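Local structure of insecticidal protein (Brevibacillus laterosporus, 7ML9) at residues A[47-51]-A[63-69]; A[83-89]-A[222-228]; A[107-112]-A[128-134]; A[186-190]-A[279-283]. The protein is a putative beta-pore-forming insecticidal toxin of the epsilon-toxin/MTX2 family, active against the western corn rootworm and presumed to perforate membranes. One frame throughout, in Å; residues are numbered along the deposited sequence.

Contact 1. Residues A[47-51]-A[63-69]; sequences AWNTN and SPTEGIV
Ser63 meets the carbonyl of Trp48 where the end of helix 28-48 packs against a classic beta bulge. In the bulge, Glu66 and Gly67 both face Ser63, and Ser63 O accepts from the backbone N of each. The single hydrogen bond between the two segments runs from Ser63 OG to Trp48 O, 2.7 Å long. It arrives at a C=O...O angle of 164°, nearly straight on. The hydroxyl is swung well away from the backbone N of Ser63 (chi1 151°), which brings it up to the helix terminus. Asn49 is the first residue to leave helical geometry and does so with positive phi. Its backbone O lies 3.4 Å from Pro64 CD, and its amide OD1 lies 3.5 Å from Thr65 CG2. Thr50 CG2 makes carbon contacts with Ser63 CB at 3.9 Å and Val69 CB at 4.0 Å, while Thr50 OG1 turns to Asn45. Val69 CB points toward segment 47-51, at Thr50, and the Val69 backbone pairs with Ser61 of strand 59-63. The outer side is a surface contact of Trp48 with Glu66. The Glu66 chain bends at chi2 (72°), which curls the carboxylate back to the indole. The carboxylate and ring planes are far from parallel. Glu66 OE1 comes to the rim of the six-membered ring, near its plane, 3.1 Å from Trp48 CZ3.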
loop_
_atom_site.group_PDB
_atom_site.type_symbol
_atom_site.label_atom_id
_atom_site.label_comp_id
_atom_site.label_asym_id
_atom_site.label_seq_id
_atom_site.Cartn_x
_atom_site.Cartn_y
_atom_site.Cartn_z
ATOM N N ALA A 47 15.500 -6.433 -40.221
ATOM C CA ALA A 47 16.517 -7.001 -41.106
ATOM C C ALA A 47 15.945 -7.374 -42.462
ATOM O O ALA A 47 16.642 -7.262 -43.478
ATOM C CB ALA A 47 17.158 -8.232 -40.461
ATOM N N TRP A 48 14.691 -7.811 -42.503
ATOM C CA TRP A 48 14.137 -8.432 -43.690
ATOM C C TRP A 48 12.839 -7.800 -44.157
ATOM O O TRP A 48 12.255 -8.290 -45.126
ATOM C CB TRP A 48 13.907 -9.936 -43.439
ATOM C CG TRP A 48 15.175 -10.710 -43.183
ATOM C CD1 TRP A 48 15.495 -11.420 -42.060
ATOM C CD2 TRP A 48 16.290 -10.855 -44.076
ATOM N NE1 TRP A 48 16.739 -11.990 -42.196
ATOM C CE2 TRP A 48 17.247 -11.659 -43.423
ATOM C CE3 TRP A 48 16.568 -10.385 -45.369
ATOM C CZ2 TRP A 48 18.461 -12.012 -44.019
ATOM C CZ3 TRP A 48 17.784 -10.730 -45.957
ATOM C CH2 TRP A 48 18.710 -11.537 -45.283
ATOM N N ASN A 49 12.358 -6.750 -43.483
ATOM C CA ASN A 49 11.086 -6.097 -43.814
ATOM C C ASN A 49 9.905 -7.059 -43.753
ATOM O O ASN A 49 8.980 -6.984 -44.565
ATOM C CB ASN A 49 11.161 -5.415 -45.177
ATOM C CG ASN A 49 12.113 -4.257 -45.168
ATOM O OD1 ASN A 49 13.182 -4.301 -45.784
ATOM N ND2 ASN A 49 11.756 -3.223 -44.425
ATOM N N THR A 50 9.918 -7.951 -42.766
ATOM C CA THR A 50 8.857 -8.921 -42.563
ATOM C C THR A 50 7.857 -8.391 -41.534
ATOM O O THR A 50 8.035 -7.318 -40.961
ATOM C CB THR A 50 9.454 -10.249 -42.101
ATOM O OG1 THR A 50 10.534 -9.983 -41.196
ATOM C CG2 THR A 50 9.981 -11.048 -43.308
ATOM N N ASN A 51 6.811 -9.168 -41.269
ATOM C CA ASN A 51 5.797 -8.831 -40.271
ATOM C C ASN A 51 5.612 -9.970 -39.253
ATOM O O ASN A 51 4.488 -10.316 -38.869
ATOM C CB ASN A 51 4.479 -8.476 -40.948
ATOM C CG ASN A 51 3.812 -9.682 -41.626
ATOM O OD1 ASN A 51 4.457 -10.702 -41.904
ATOM N ND2 ASN A 51 2.513 -9.575 -41.867
ATOM N N SER A 63 8.397 -10.880 -47.457
ATOM C CA SER A 63 9.215 -9.682 -47.450
ATOM C C SER A 63 9.204 -9.059 -48.836
ATOM O O SER A 63 9.561 -9.742 -49.811
ATOM C CB SER A 63 10.639 -10.003 -47.039
ATOM O OG SER A 63 11.548 -9.096 -47.636
ATOM N N PRO A 64 8.814 -7.790 -48.982
ATOM C CA PRO A 64 8.866 -7.153 -50.308
ATOM C C PRO A 64 10.257 -7.137 -50.902
ATOM O O PRO A 64 10.396 -7.003 -52.122
ATOM C CB PRO A 64 8.362 -5.729 -50.033
ATOM C CG PRO A 64 7.602 -5.827 -48.749
ATOM C CD PRO A 64 8.311 -6.875 -47.946
ATOM N N THR A 65 11.292 -7.284 -50.081
ATOM C CA THR A 65 12.672 -7.253 -50.534
ATOM C C THR A 65 13.336 -8.624 -50.538
ATOM O O THR A 65 14.518 -8.718 -50.881
ATOM C CB THR A 65 13.487 -6.292 -49.653
ATOM O OG1 THR A 65 14.806 -6.147 -50.190
ATOM C CG2 THR A 65 13.584 -6.812 -48.215
ATOM N N GLU A 66 12.617 -9.688 -50.173
ATOM C CA GLU A 66 13.274 -10.969 -49.936
ATOM C C GLU A 66 12.407 -12.173 -50.287
ATOM O O GLU A 66 12.919 -13.289 -50.426
ATOM C CB GLU A 66 13.696 -11.064 -48.470
ATOM C CG GLU A 66 14.776 -12.073 -48.206
ATOM C CD GLU A 66 16.101 -11.607 -48.736
ATOM O OE1 GLU A 66 16.342 -10.381 -48.683
ATOM O OE2 GLU A 66 16.893 -12.455 -49.202
ATOM N N GLY A 67 11.103 -11.973 -50.415
ATOM C CA GLY A 67 10.203 -13.084 -50.644
ATOM C C GLY A 67 9.696 -13.673 -49.340
ATOM O O GLY A 67 9.770 -13.053 -48.273
ATOM N N ILE A 68 9.164 -14.893 -49.433
ATOM C CA ILE A 68 8.662 -15.574 -48.247
ATOM C C ILE A 68 9.835 -15.965 -47.364
ATOM O O ILE A 68 10.813 -16.570 -47.823
ATOM C CB ILE A 68 7.815 -16.798 -48.627
ATOM C CG1 ILE A 68 6.667 -16.390 -49.558
ATOM C CG2 ILE A 68 7.267 -17.470 -47.372
ATOM C CD1 ILE A 68 5.619 -15.490 -48.915
ATOM N N VAL A 69 9.755 -15.591 -46.093
ATOM C CA VAL A 69 10.815 -15.831 -45.126
ATOM C C VAL A 69 10.209 -16.603 -43.965
ATOM O O VAL A 69 9.037 -16.418 -43.623
ATOM C CB VAL A 69 11.454 -14.510 -44.638
ATOM C CG1 VAL A 69 12.644 -14.788 -43.754
ATOM C CG2 VAL A 69 11.866 -13.657 -45.810
#

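Contact 2. Residues A[83-89]-A[222-228]; sequences ISQYKVN and NVGGIAW
Ser84 and Ile226 form a hydrogen-bonded antiparallel pair, and Lys87 with Gly224 forms a second. Between them the register slips by one residue, a beta bulge at Gln85 and Tyr86. The tight part is the backbone around the two glycines. Two CA-H...O contacts form here: Tyr86 CA stands 3.3 Å from Gly224 O, and Gly225 CA lies 3.4 Å from Ser84 O. The bond from Lys87 N to Gly224 O is 3.2 Å, with the donor well above the carbonyl plane. Gly224 N donates to Lys87 O at 2.8 Å. At one end Asn89 ND2 gives a nearly straight bond (172°) to Asn222 OD1, 2.9 Å away. At the other end Trp228 NE1 donates to Ser84 OG at 3.0 Å, with OG close to the indole plane. The solvent side is that of Lys87 and, at the bulge, Gln85. Gln85 lies alongside Ile226, with its NE2 4.0 Å from Ile226 CG1, while the Lys87 chain runs out from the partner strand. Ile83, Val88, Val223 and Ala227 lie on the face opposite Lys87. Ile83 and Tyr86 touch Leu32 of helix 28-48, Ala227 touches Val245 of helix 242-252, and Val223 also pairs through its backbone with Val267 of strand 266-289.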
loop_
_atom_site.group_PDB
_atom_site.type_symbol
_atom_site.label_atom_id
_atom_site.label_comp_id
_atom_site.label_asym_id
_atom_site.label_seq_id
_atom_site.Cartn_x
_atom_site.Cartn_y
_atom_site.Cartn_z
ATOM N N ILE A 83 14.224 -17.371 -20.975
ATOM C CA ILE A 83 14.850 -16.608 -19.900
ATOM C C ILE A 83 15.718 -17.530 -19.054
ATOM O O ILE A 83 15.306 -18.639 -18.710
ATOM C CB ILE A 83 13.794 -15.915 -19.012
ATOM C CG1 ILE A 83 13.001 -14.888 -19.836
ATOM C CG2 ILE A 83 14.473 -15.241 -17.820
ATOM C CD1 ILE A 83 13.812 -13.653 -20.183
ATOM N N SER A 84 16.917 -17.086 -18.727
ATOM C CA SER A 84 17.746 -17.820 -17.784
ATOM C C SER A 84 18.223 -16.848 -16.726
ATOM O O SER A 84 18.179 -15.632 -16.916
ATOM C CB SER A 84 18.942 -18.508 -18.468
ATOM O OG SER A 84 19.884 -17.543 -18.920
ATOM N N GLN A 85 18.689 -17.407 -15.605
ATOM C CA GLN A 85 19.175 -16.635 -14.469
ATOM C C GLN A 85 18.100 -15.698 -13.922
ATOM O O GLN A 85 18.406 -14.599 -13.452
ATOM C CB GLN A 85 20.439 -15.847 -14.821
ATOM C CG GLN A 85 21.701 -16.692 -14.906
ATOM C CD GLN A 85 22.841 -15.941 -15.562
ATOM O OE1 GLN A 85 23.258 -14.880 -15.086
ATOM N NE2 GLN A 85 23.352 -16.481 -16.658
ATOM N N TYR A 86 16.843 -16.127 -13.983
ATOM C CA TYR A 86 15.750 -15.314 -13.457
ATOM C C TYR A 86 15.843 -15.266 -11.937
ATOM O O TYR A 86 16.005 -16.301 -11.287
ATOM C CB TYR A 86 14.405 -15.887 -13.895
ATOM C CG TYR A 86 13.231 -15.218 -13.207
ATOM C CD1 TYR A 86 12.776 -13.976 -13.625
ATOM C CD2 TYR A 86 12.598 -15.815 -12.121
ATOM C CE1 TYR A 86 11.704 -13.342 -12.974
ATOM C CE2 TYR A 86 11.538 -15.190 -11.463
ATOM C CZ TYR A 86 11.091 -13.961 -11.899
ATOM O OH TYR A 86 10.031 -13.337 -11.260
ATOM N N LYS A 87 15.731 -14.067 -11.365
ATOM C CA LYS A 87 15.945 -13.894 -9.937
ATOM C C LYS A 87 15.156 -12.684 -9.466
ATOM O O LYS A 87 15.152 -11.654 -10.136
ATOM C CB LYS A 87 17.440 -13.697 -9.641
ATOM C CG LYS A 87 17.790 -13.556 -8.179
ATOM C CD LYS A 87 19.271 -13.840 -7.975
ATOM C CE LYS A 87 19.562 -14.284 -6.548
ATOM N NZ LYS A 87 19.629 -13.112 -5.634
ATOM N N VAL A 88 14.492 -12.797 -8.320
ATOM C CA VAL A 88 13.918 -11.624 -7.672
ATOM C C VAL A 88 15.006 -11.064 -6.761
ATOM O O VAL A 88 15.416 -11.720 -5.804
ATOM C CB VAL A 88 12.645 -11.963 -6.891
ATOM C CG1 VAL A 88 12.085 -10.704 -6.260
ATOM C CG2 VAL A 88 11.614 -12.611 -7.812
ATOM N N ASN A 89 15.498 -9.869 -7.075
ATOM C CA ASN A 89 16.623 -9.287 -6.345
ATOM C C ASN A 89 16.191 -8.492 -5.119
ATOM O O ASN A 89 16.869 -8.529 -4.089
ATOM C CB ASN A 89 17.432 -8.363 -7.254
ATOM C CG ASN A 89 17.949 -9.070 -8.482
ATOM O OD1 ASN A 89 18.527 -10.145 -8.376
ATOM N ND2 ASN A 89 17.745 -8.469 -9.653
ATOM N N ASN A 222 12.534 -5.760 -8.156
ATOM C CA ASN A 222 13.686 -5.689 -9.042
ATOM C C ASN A 222 14.050 -7.123 -9.397
ATOM O O ASN A 222 14.336 -7.927 -8.500
ATOM C CB ASN A 222 14.845 -4.965 -8.357
ATOM C CG ASN A 222 16.087 -4.854 -9.234
ATOM O OD1 ASN A 222 16.618 -5.850 -9.728
ATOM N ND2 ASN A 222 16.570 -3.632 -9.404
ATOM N N VAL A 223 14.005 -7.456 -10.691
ATOM C CA VAL A 223 14.237 -8.829 -11.130
ATOM C C VAL A 223 15.344 -8.857 -12.177
ATOM O O VAL A 223 15.501 -7.925 -12.973
ATOM C CB VAL A 223 12.954 -9.503 -11.676
ATOM C CG1 VAL A 223 11.793 -9.357 -10.689
ATOM C CG2 VAL A 223 12.561 -8.917 -12.994
ATOM N N GLY A 224 16.112 -9.947 -12.172
ATOM C CA GLY A 224 17.221 -10.128 -13.083
ATOM C C GLY A 224 16.956 -11.284 -14.036
ATOM O O GLY A 224 16.024 -12.065 -13.857
ATOM N N GLY A 225 17.763 -11.354 -15.089
ATOM C CA GLY A 225 17.580 -12.417 -16.062
ATOM C C GLY A 225 18.269 -12.112 -17.374
ATOM O O GLY A 225 18.732 -10.994 -17.621
ATOM N N ILE A 226 18.321 -13.149 -18.215
ATOM C CA ILE A 226 18.955 -13.128 -19.534
ATOM C C ILE A 226 17.918 -13.582 -20.550
ATOM O O ILE A 226 17.349 -14.671 -20.403
ATOM C CB ILE A 226 20.182 -14.063 -19.598
ATOM C CG1 ILE A 226 21.227 -13.722 -18.538
ATOM C CG2 ILE A 226 20.795 -14.041 -21.009
ATOM C CD1 ILE A 226 21.798 -12.325 -18.682
ATOM N N ALA A 227 17.679 -12.769 -21.584
ATOM C CA ALA A 227 16.663 -13.087 -22.585
ATOM C C ALA A 227 17.302 -13.776 -23.789
ATOM O O ALA A 227 18.282 -13.268 -24.347
ATOM C CB ALA A 227 15.921 -11.829 -23.048
ATOM N N TRP A 228 16.718 -14.899 -24.213
ATOM C CA TRP A 228 17.310 -15.736 -25.260
ATOM C C TRP A 228 16.490 -15.605 -26.532
ATOM O O TRP A 228 15.269 -15.812 -26.519
ATOM C CB TRP A 228 17.416 -17.209 -24.799
ATOM C CG TRP A 228 18.511 -17.377 -23.802
ATOM C CD1 TRP A 228 18.438 -17.135 -22.447
ATOM C CD2 TRP A 228 19.870 -17.750 -24.068
ATOM N NE1 TRP A 228 19.668 -17.332 -21.872
ATOM C CE2 TRP A 228 20.561 -17.711 -22.844
ATOM C CE3 TRP A 228 20.566 -18.113 -25.227
ATOM C CZ2 TRP A 228 21.915 -18.034 -22.742
ATOM C CZ3 TRP A 228 21.906 -18.424 -25.124
ATOM C CH2 TRP A 228 22.567 -18.387 -23.891
#

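Contact 3. Residues A[107-112]-A[128-134]; sequences LYAGKN and PEFNYTY. With EDO (1,2-ethanediol), chain I.
Ala109 and Tyr132 have the nearest CA atoms of two roughly antiparallel strands, whose axes run at 148° to each other and approach to 6.5 Å without a direct hydrogen bond. A water links them instead, donating to Ala109 O and accepting from Asn131 N at 3.1 Å. The aromatic side chains of segment 128-134 lie between the strands. Tyr132 reaches across to the partner strand, with CG set opposite the backbone N (chi1 -156°). Its edge meets Tyr108 O, 3.5 Å from CE2 and in the ring plane. Ala109 CB lies at the same ring's edge, 4.0 Å from CD2. Leu107 crosses Tyr132 at about a right angle, and its CB is 3.9 Å from Tyr132 CZ. The next ring, Tyr134, takes Leu107 CD1 at its edge, 3.9 Å from CE1, while its hydroxyl is hydrogen-bonded to Asn278. Phe130 is buried. Its CE2 comes within 3.7 Å of Lys111 N, which lies at the ring edge. At the end of the contact Asn112 OD1 rests 3.3 Å from Pro128 CG. Lys111 points away, and its NZ is hydrogen-bonded to a 1,2-ethanediol, probably a crystallisation additive. Strand 107-112 pairs through its backbone with strand 201-229. The arrangement is thus side-chain packing between non-paired strands of the mixed sheet, in the elongated, strand-rich body of an aerolysin/epsilon-toxin-like protein.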
loop_
_atom_site.group_PDB
_atom_site.type_symbol
_atom_site.label_atom_id
_atom_site.label_comp_id
_atom_site.label_asym_id
_atom_site.label_seq_id
_atom_site.Cartn_x
_atom_site.Cartn_y
_atom_site.Cartn_z
ATOM N N LEU A 107 -17.245 9.134 20.125
ATOM C CA LEU A 107 -17.722 8.014 20.927
ATOM C C LEU A 107 -17.784 8.454 22.387
ATOM O O LEU A 107 -16.771 8.855 22.956
ATOM C CB LEU A 107 -16.806 6.792 20.758
ATOM C CG LEU A 107 -16.732 6.231 19.323
ATOM C CD1 LEU A 107 -15.604 5.197 19.153
ATOM C CD2 LEU A 107 -18.066 5.664 18.890
ATOM N N TYR A 108 -18.971 8.387 22.972
ATOM C CA TYR A 108 -19.142 8.732 24.387
ATOM C C TYR A 108 -18.332 7.794 25.283
ATOM O O TYR A 108 -18.468 6.573 25.194
ATOM C CB TYR A 108 -20.626 8.670 24.737
ATOM C CG TYR A 108 -20.909 8.936 26.197
ATOM C CD1 TYR A 108 -20.562 10.151 26.778
ATOM C CD2 TYR A 108 -21.492 7.964 26.995
ATOM C CE1 TYR A 108 -20.814 10.396 28.118
ATOM C CE2 TYR A 108 -21.745 8.195 28.338
ATOM C CZ TYR A 108 -21.409 9.420 28.888
ATOM O OH TYR A 108 -21.664 9.652 30.220
ATOM N N ALA A 109 -17.472 8.368 26.135
ATOM C CA ALA A 109 -16.568 7.615 26.991
ATOM C C ALA A 109 -16.963 7.603 28.471
ATOM O O ALA A 109 -16.399 6.808 29.235
ATOM C CB ALA A 109 -15.142 8.168 26.875
ATOM N N GLY A 110 -17.877 8.468 28.911
ATOM C CA GLY A 110 -18.301 8.461 30.301
ATOM C C GLY A 110 -18.437 9.874 30.839
ATOM O O GLY A 110 -18.295 10.860 30.111
ATOM N N LYS A 111 -18.714 9.982 32.136
ATOM C CA LYS A 111 -18.911 11.311 32.722
ATOM C C LYS A 111 -18.618 11.283 34.212
ATOM O O LYS A 111 -18.601 10.220 34.832
ATOM C CB LYS A 111 -20.330 11.814 32.483
ATOM C CG LYS A 111 -21.444 11.026 33.174
ATOM C CD LYS A 111 -22.793 11.480 32.620
ATOM C CE LYS A 111 -23.990 10.868 33.353
ATOM N NZ LYS A 111 -23.637 10.289 34.685
ATOM N N ASN A 112 -18.417 12.471 34.785
ATOM C CA ASN A 112 -18.291 12.578 36.235
ATOM C C ASN A 112 -18.715 13.981 36.654
ATOM O O ASN A 112 -18.849 14.883 35.823
ATOM C CB ASN A 112 -16.871 12.274 36.720
ATOM C CG ASN A 112 -16.589 10.761 36.858
ATOM O OD1 ASN A 112 -15.685 10.235 36.199
ATOM N ND2 ASN A 112 -17.340 10.070 37.727
ATOM N N PRO A 128 -11.405 13.265 36.762
ATOM C CA PRO A 128 -10.822 11.926 36.655
ATOM C C PRO A 128 -10.201 11.750 35.275
ATOM O O PRO A 128 -10.374 12.573 34.372
ATOM C CB PRO A 128 -12.018 10.988 36.858
ATOM C CG PRO A 128 -13.118 11.855 37.419
ATOM C CD PRO A 128 -12.871 13.229 36.892
ATOM N N GLU A 129 -9.443 10.669 35.127
ATOM C CA GLU A 129 -9.065 10.210 33.799
ATOM C C GLU A 129 -10.233 9.479 33.162
ATOM O O GLU A 129 -10.950 8.726 33.826
ATOM C CB GLU A 129 -7.851 9.290 33.877
ATOM C CG GLU A 129 -6.611 10.029 34.287
ATOM C CD GLU A 129 -5.435 9.111 34.486
ATOM O OE1 GLU A 129 -5.649 7.880 34.566
ATOM O OE2 GLU A 129 -4.298 9.622 34.572
ATOM N N PHE A 130 -10.450 9.722 31.880
ATOM C CA PHE A 130 -11.417 8.936 31.142
ATOM C C PHE A 130 -10.653 7.933 30.284
ATOM O O PHE A 130 -9.432 8.033 30.124
ATOM C CB PHE A 130 -12.330 9.828 30.306
ATOM C CG PHE A 130 -13.199 10.759 31.138
ATOM C CD1 PHE A 130 -12.747 12.019 31.490
ATOM C CD2 PHE A 130 -14.469 10.363 31.545
ATOM C CE1 PHE A 130 -13.537 12.876 32.242
ATOM C CE2 PHE A 130 -15.281 11.216 32.308
ATOM C CZ PHE A 130 -14.806 12.469 32.654
ATOM N N ASN A 131 -11.373 6.939 29.771
ATOM C CA ASN A 131 -10.736 5.852 29.036
ATOM C C ASN A 131 -11.691 5.319 27.982
ATOM O O ASN A 131 -12.901 5.566 28.018
ATOM C CB ASN A 131 -10.302 4.714 29.967
ATOM C CG ASN A 131 -11.470 3.836 30.403
ATOM O OD1 ASN A 131 -11.921 2.946 29.665
ATOM N ND2 ASN A 131 -11.961 4.077 31.619
ATOM N N TYR A 132 -11.134 4.563 27.036
ATOM C CA TYR A 132 -11.951 3.908 26.028
ATOM C C TYR A 132 -11.156 2.710 25.537
ATOM O O TYR A 132 -9.938 2.800 25.387
ATOM C CB TYR A 132 -12.314 4.843 24.860
ATOM C CG TYR A 132 -13.570 4.438 24.136
ATOM C CD1 TYR A 132 -13.528 3.537 23.075
ATOM C CD2 TYR A 132 -14.810 4.942 24.517
ATOM C CE1 TYR A 132 -14.690 3.148 22.424
ATOM C CE2 TYR A 132 -15.967 4.558 23.866
ATOM C CZ TYR A 132 -15.896 3.667 22.817
ATOM O OH TYR A 132 -17.042 3.285 22.182
ATOM N N THR A 133 -11.837 1.591 25.336
ATOM C CA THR A 133 -11.199 0.386 24.813
ATOM C C THR A 133 -11.539 0.308 23.334
ATOM O O THR A 133 -12.702 0.136 22.959
ATOM C CB THR A 133 -11.651 -0.857 25.568
ATOM O OG1 THR A 133 -11.193 -0.750 26.924
ATOM C CG2 THR A 133 -11.045 -2.123 24.921
ATOM N N TYR A 134 -10.524 0.462 22.504
ATOM C CA TYR A 134 -10.726 0.706 21.086
ATOM C C TYR A 134 -9.960 -0.331 20.276
ATOM O O TYR A 134 -8.848 -0.711 20.644
ATOM C CB TYR A 134 -10.247 2.113 20.726
ATOM C CG TYR A 134 -10.668 2.572 19.356
ATOM C CD1 TYR A 134 -11.956 3.031 19.122
ATOM C CD2 TYR A 134 -9.774 2.535 18.284
ATOM C CE1 TYR A 134 -12.355 3.459 17.859
ATOM C CE2 TYR A 134 -10.158 2.956 17.025
ATOM C CZ TYR A 134 -11.451 3.411 16.809
ATOM O OH TYR A 134 -11.837 3.834 15.547
HETATM C C1 EDO I . -24.530 13.458 36.488
HETATM O O1 EDO I . -23.460 12.540 36.236
HETATM C C2 EDO I . -25.776 13.036 35.728
HETATM O O2 EDO I . -26.263 14.173 35.009
HETATM O O HOH W 1 -14.348 6.650 30.626
#

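Contact 4. Residues A[186-190]-A[279-283]; sequences SYKSP and YGTDF
Tyr187 and Gly280 make the hydrogen bond of this contact. Gly280 N donates to Tyr187 OH over 3.0 Å, at an N-H...O angle of 162°. The same hydroxyl is hydrogen-bonded to Glu136 OE2, so two partners grip the buried phenol oxygen and fix the far end of the ring. Close packing follows along the ring. Tyr187 CE2 is 3.5 Å from Gly280 CA, where the glycine has no side chain to block it. The two strands lie 25° from parallel, with axes 7.6 Å apart at the closest. They are not paired neighbours, and no backbone-to-backbone bond joins them. Strands 178-189 and 266-289 each pair with both 130-147 and 303-323 in the mixed sheet, and here their side chains meet in a buried contact. The apolar contacts belong to Phe283. Its CE2 is 4.0 Å from Tyr187 CB, and CD2 is 3.4 Å from Ser189 CB. CG of Phe283 stands opposite its own carbonyl carbon (chi1 -75°), and the ring reaches across to strand 186-189. The polar atoms around this ring differ in place. Ser189 OG lies over one face and is hydrogen-bonded to Phe130 N, while Tyr187 O is at the edge near the ring plane, 3.9 Å from Phe283 CZ.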
loop_
_atom_site.group_PDB
_atom_site.type_symbol
_atom_site.label_atom_id
_atom_site.label_comp_id
_atom_site.label_asym_id
_atom_site.label_seq_id
_atom_site.Cartn_x
_atom_site.Cartn_y
_atom_site.Cartn_z
ATOM N N SER A 186 -5.960 0.732 24.888
ATOM C CA SER A 186 -6.635 1.580 25.856
ATOM C C SER A 186 -6.191 3.009 25.588
ATOM O O SER A 186 -4.987 3.295 25.574
ATOM C CB SER A 186 -6.312 1.162 27.292
ATOM O OG SER A 186 -7.180 1.810 28.206
ATOM N N TYR A 187 -7.161 3.885 25.337
ATOM C CA TYR A 187 -6.934 5.319 25.254
ATOM C C TYR A 187 -7.295 5.956 26.588
ATOM O O TYR A 187 -8.305 5.597 27.195
ATOM C CB TYR A 187 -7.780 5.948 24.150
ATOM C CG TYR A 187 -7.418 5.494 22.747
ATOM C CD1 TYR A 187 -6.096 5.352 22.360
ATOM C CD2 TYR A 187 -8.407 5.238 21.811
ATOM C CE1 TYR A 187 -5.768 4.955 21.064
ATOM C CE2 TYR A 187 -8.088 4.836 20.509
ATOM C CZ TYR A 187 -6.771 4.698 20.154
ATOM O OH TYR A 187 -6.463 4.304 18.864
ATOM N N LYS A 188 -6.478 6.905 27.032
ATOM C CA LYS A 188 -6.691 7.569 28.311
ATOM C C LYS A 188 -6.558 9.077 28.134
ATOM O O LYS A 188 -5.681 9.552 27.404
ATOM C CB LYS A 188 -5.693 7.058 29.343
ATOM C CG LYS A 188 -5.770 7.703 30.702
ATOM C CD LYS A 188 -4.898 6.939 31.688
ATOM C CE LYS A 188 -3.495 6.742 31.147
ATOM N NZ LYS A 188 -2.456 7.298 32.059
ATOM N N SER A 189 -7.454 9.831 28.780
ATOM C CA SER A 189 -7.340 11.283 28.815
ATOM C C SER A 189 -6.758 11.685 30.155
ATOM O O SER A 189 -7.287 11.257 31.196
ATOM C CB SER A 189 -8.697 11.946 28.617
ATOM O OG SER A 189 -9.502 11.744 29.756
ATOM N N PRO A 190 -5.671 12.452 30.194
ATOM C CA PRO A 190 -5.136 12.888 31.486
ATOM C C PRO A 190 -6.127 13.787 32.217
ATOM O O PRO A 190 -7.032 14.386 31.629
ATOM C CB PRO A 190 -3.856 13.649 31.114
ATOM C CG PRO A 190 -3.521 13.181 29.725
ATOM C CD PRO A 190 -4.834 12.893 29.065
ATOM N N TYR A 279 -8.392 4.658 14.006
ATOM C CA TYR A 279 -7.669 4.945 15.236
ATOM C C TYR A 279 -8.412 6.050 15.977
ATOM O O TYR A 279 -9.186 6.807 15.381
ATOM C CB TYR A 279 -6.219 5.363 14.947
ATOM C CG TYR A 279 -6.108 6.262 13.727
ATOM C CD1 TYR A 279 -6.422 7.620 13.807
ATOM C CD2 TYR A 279 -5.714 5.754 12.491
ATOM C CE1 TYR A 279 -6.344 8.449 12.691
ATOM C CE2 TYR A 279 -5.639 6.573 11.369
ATOM C CZ TYR A 279 -5.951 7.919 11.473
ATOM O OH TYR A 279 -5.868 8.735 10.362
ATOM N N GLY A 280 -8.185 6.122 17.287
ATOM C CA GLY A 280 -8.589 7.300 18.025
ATOM C C GLY A 280 -7.615 8.440 17.793
ATOM O O GLY A 280 -6.424 8.236 17.547
ATOM N N THR A 281 -8.136 9.664 17.859
ATOM C CA THR A 281 -7.325 10.862 17.662
ATOM C C THR A 281 -7.087 11.644 18.948
ATOM O O THR A 281 -5.931 11.920 19.300
ATOM C CB THR A 281 -7.975 11.756 16.592
ATOM O OG1 THR A 281 -9.363 11.961 16.881
ATOM C CG2 THR A 281 -7.875 11.071 15.219
ATOM N N ASP A 282 -8.147 11.998 19.677
ATOM C CA ASP A 282 -7.994 12.682 20.955
ATOM C C ASP A 282 -9.323 12.599 21.697
ATOM O O ASP A 282 -10.295 12.026 21.200
ATOM C CB ASP A 282 -7.520 14.136 20.762
ATOM C CG ASP A 282 -8.563 15.040 20.082
ATOM O OD1 ASP A 282 -9.716 14.631 19.803
ATOM O OD2 ASP A 282 -8.210 16.211 19.825
ATOM N N PHE A 283 -9.355 13.172 22.900
ATOM C CA PHE A 283 -10.592 13.325 23.658
ATOM C C PHE A 283 -11.051 14.780 23.606
ATOM O O PHE A 283 -10.230 15.702 23.619
ATOM C CB PHE A 283 -10.416 12.916 25.127
ATOM C CG PHE A 283 -10.345 11.426 25.355
ATOM C CD1 PHE A 283 -11.502 10.671 25.468
ATOM C CD2 PHE A 283 -9.113 10.787 25.462
ATOM C CE1 PHE A 283 -11.434 9.286 25.695
ATOM C CE2 PHE A 283 -9.038 9.413 25.686
ATOM C CZ PHE A 283 -10.193 8.671 25.806
#

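The four contacts are spread along an elongated molecule. Contact 1 lies at one extremity, and its centre is 81 Å from that of contact 3. Contact 2 is on the same side of the chain's centre as contact 1, with centres 32 Å apart. Contacts 3 and 4 lie on the opposite side, their centres only 9 Å apart. They are joined by probable backbone hydrogen bonds between strands 130-147 and 178-189. Contact 3 is nested within the loop that contact 2 closes, while contacts 2 and 4 cross along the chain. Strand 86-115 runs from contact 2 to contact 3, and 201-229 pairs with 266-289 of contact 4. One sheet thus links these three contacts, consistent with the elongated build of aerolysin-like toxins.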